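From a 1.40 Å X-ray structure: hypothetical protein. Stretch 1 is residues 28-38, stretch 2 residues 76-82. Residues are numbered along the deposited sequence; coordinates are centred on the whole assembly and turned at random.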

# COMPACT_ATOMS: atom_id res chain seq x y z
N ALA A 28 2.42 2.19 3.57
CA ALA A 28 2.50 2.75 4.92
C ALA A 28 2.72 4.26 4.83
O ALA A 28 3.67 4.71 4.18
CB ALA A 28 3.63 2.08 5.71
N ILE A 29 1.85 5.01 5.50
CA ILE A 29 1.88 6.46 5.54
C ILE A 29 1.98 6.97 6.99
O ILE A 29 1.72 6.23 7.96
CB ILE A 29 0.61 7.09 4.86
CG1 ILE A 29 -0.67 6.68 5.61
CG2 ILE A 29 0.55 6.69 3.39
CD1 ILE A 29 -1.86 7.56 5.27
N ASP A 30 2.40 8.23 7.13
CA ASP A 30 2.43 8.86 8.44
C ASP A 30 1.03 9.39 8.78
O ASP A 30 0.73 10.58 8.65
CB ASP A 30 3.48 9.98 8.48
CG ASP A 30 3.74 10.49 9.88
OD1 ASP A 30 3.35 9.83 10.88
OD2 ASP A 30 4.35 11.58 9.98
N ALA A 31 0.16 8.49 9.21
CA ALA A 31 -1.26 8.78 9.37
C ALA A 31 -1.55 9.54 10.66
O ALA A 31 -1.01 9.22 11.70
CB ALA A 31 -2.07 7.49 9.35
N ASP A 32 -2.46 10.49 10.56
CA ASP A 32 -2.97 11.22 11.74
C ASP A 32 -4.17 10.52 12.40
O ASP A 32 -4.52 10.82 13.55
CB ASP A 32 -3.38 12.65 11.35
CG ASP A 32 -2.19 13.54 10.98
OD1 ASP A 32 -1.02 13.21 11.29
OD2 ASP A 32 -2.44 14.60 10.37
N SER A 33 -4.81 9.61 11.67
CA SER A 33 -6.03 8.92 12.11
C SER A 33 -5.88 7.42 11.96
O SER A 33 -4.99 6.95 11.24
CB SER A 33 -7.24 9.40 11.29
OG SER A 33 -7.36 10.82 11.31
N ASP A 34 -6.74 6.64 12.62
CA ASP A 34 -6.63 5.16 12.59
C ASP A 34 -7.66 4.49 11.68
O ASP A 34 -7.85 3.28 11.72
CB ASP A 34 -6.68 4.58 14.01
CG ASP A 34 -8.04 4.75 14.69
OD1 ASP A 34 -9.00 5.22 14.06
OD2 ASP A 34 -8.13 4.39 15.90
N SER A 35 -8.32 5.30 10.84
CA SER A 35 -9.29 4.80 9.89
C SER A 35 -9.58 5.90 8.88
O SER A 35 -9.16 7.05 9.06
CB SER A 35 -10.60 4.42 10.62
OG SER A 35 -11.20 5.57 11.20
N GLY A 36 -10.26 5.53 7.80
CA GLY A 36 -10.79 6.50 6.87
C GLY A 36 -9.99 6.82 5.63
O GLY A 36 -10.23 7.85 5.00
N TYR A 37 -9.07 5.94 5.24
CA TYR A 37 -8.18 6.21 4.12
C TYR A 37 -8.53 5.43 2.84
O TYR A 37 -7.67 5.22 1.97
CB TYR A 37 -6.71 5.99 4.51
CG TYR A 37 -6.21 6.96 5.58
CD1 TYR A 37 -6.43 6.70 6.92
CD2 TYR A 37 -5.53 8.13 5.23
CE1 TYR A 37 -5.99 7.57 7.90
CE2 TYR A 37 -5.07 9.01 6.22
CZ TYR A 37 -5.32 8.73 7.55
OH TYR A 37 -4.86 9.59 8.54
N ASP A 38 -9.79 5.07 2.68
CA ASP A 38 -10.15 4.32 1.49
C ASP A 38 -9.90 5.11 0.21
O ASP A 38 -9.58 4.51 -0.81
CB ASP A 38 -11.61 3.87 1.51
CG ASP A 38 -11.91 2.79 2.55
OD1 ASP A 38 -10.99 2.26 3.23
OD2 ASP A 38 -13.12 2.42 2.65
N GLY A 76 -0.66 -5.40 10.92
CA GLY A 76 -1.16 -4.17 11.52
C GLY A 76 -2.53 -3.78 11.01
O GLY A 76 -3.03 -4.32 10.01
N LYS A 77 -3.12 -2.80 11.67
CA LYS A 77 -4.45 -2.36 11.29
C LYS A 77 -4.41 -1.72 9.89
O LYS A 77 -3.56 -0.88 9.59
CB LYS A 77 -5.00 -1.34 12.26
CG LYS A 77 -6.49 -1.05 12.06
CD LYS A 77 -6.97 0.11 12.92
CE LYS A 77 -8.41 0.32 12.73
NZ LYS A 77 -8.85 1.50 13.47
N ARG A 78 -5.33 -2.15 9.03
CA ARG A 78 -5.55 -1.53 7.74
C ARG A 78 -6.47 -0.33 7.96
O ARG A 78 -7.64 -0.48 8.35
CB ARG A 78 -6.15 -2.50 6.73
CG ARG A 78 -5.19 -3.57 6.24
CD ARG A 78 -4.84 -4.70 7.24
NE ARG A 78 -4.11 -5.74 6.53
CZ ARG A 78 -2.82 -6.05 6.67
NH1 ARG A 78 -2.09 -5.53 7.64
NH2 ARG A 78 -2.25 -6.96 5.88
N ILE A 79 -5.92 0.85 7.71
CA ILE A 79 -6.62 2.12 7.90
C ILE A 79 -7.36 2.61 6.66
O ILE A 79 -8.09 3.61 6.70
CB ILE A 79 -5.67 3.19 8.51
CG1 ILE A 79 -4.59 3.65 7.54
CG2 ILE A 79 -5.06 2.66 9.86
CD1 ILE A 79 -3.64 4.69 8.06
N GLY A 80 -7.14 1.94 5.54
CA GLY A 80 -7.86 2.19 4.31
C GLY A 80 -7.65 1.01 3.37
O GLY A 80 -6.68 0.28 3.49
N LYS A 81 -8.57 0.84 2.42
CA LYS A 81 -8.49 -0.25 1.48
C LYS A 81 -9.22 0.09 0.20
O LYS A 81 -10.14 0.93 0.20
CB LYS A 81 -9.04 -1.54 2.11
CG LYS A 81 -10.53 -1.60 2.34
CD LYS A 81 -10.86 -2.95 3.01
CE LYS A 81 -12.35 -3.15 3.20
NZ LYS A 81 -12.82 -2.59 4.49
N ALA A 82 -8.82 -0.58 -0.87
CA ALA A 82 -9.46 -0.50 -2.19
C ALA A 82 -9.20 -1.81 -2.92
O ALA A 82 -8.07 -2.30 -2.94
CB ALA A 82 -8.89 0.66 -3.01
O HOH W 1 -7.59 1.42 16.13
O HOH W 2 -11.17 2.99 14.34
O HOH W 3 -11.74 2.29 -1.70

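A loop running into the start of a helix packs against a strand and the residue leading into it, held by three direct hydrogen bonds and a small apolar centre built on I79. The two stretches lie far apart in one chain, and the contact buries 434 Å² in total.

Stretch 1 leaves its strand after I29 and continues as loop to Y37, which sits at the N-cap position just before a helix. The backbones come closest where S35 faces I79, with 4.3 Å between their CA atoms, and where Y37 faces G80, with 4.0 Å between theirs.

One backbone hydrogen bond joins the stretches here. Y37 N donates to I79 O at 2.9 Å, with an angle of 157° at the hydrogen. The same carbonyl oxygen lies near the plane of the Y37 ring, at its edge.

G80 explains how the backbones can come so near. G80 CA sits 3.6 Å from Y37 C and 3.3 Å from D38 OD1. A CB on G80 would point toward stretch 1 and fall 2.4 Å from Y37 C, which is a clash. G36 is a different case. Its positive phi of 97° would jam a CB against the carbonyl oxygen of S35, so the local backbone itself calls for glycine.

D38 makes the next link. Its CA-to-CB bond points sideways, but the carboxylate end comes nearer to the strand. OD1 of D38 accepts a hydrogen bond from K81 N at 2.9 Å, so a side chain satisfies a strand amide. Water 3 adds a bridge between backbone carbonyls. Water 3 donates to D38 O at 3.2 Å and to K81 O at 2.8 Å.

I79 is the apolar centre and has the largest area covered by the other stretch, 120 Å². I79 CD1 lies 3.5 Å from A31 CB and 4.3 Å from I29 CG1. I79 CG1 meets Y37 CD1 at 3.6 Å, and I79 CG2 approaches D34 O at 3.4 Å. The isoleucine thus touches both the end of the stretch 1 strand and the loop beyond it. The Y37 side chain is tied to its own loop as well: S33 N donates to Y37 OH at 3.1 Å.

K77 and D34 form the polar, exposed end of the contact. The lysine side chain is fully extended, with all four chi angles t, and this carries its amine to the loop. K77 NZ donates to D34 O at 2.7 Å. The charge pairing is looser: the salt bridge from D34 OD1 to K77 NZ is long, at 3.8 Å. Two waters supplement it. Water 1 donates to D34 OD2 at 3.0 Å and accepts from K77 NZ at 2.9 Å. Water 2 donates to D34 OD1 at 3.1 Å and accepts from K77 NZ at 2.9 Å. The amine therefore reaches the carboxylate largely through solvent, while its direct hydrogen bond goes to the backbone.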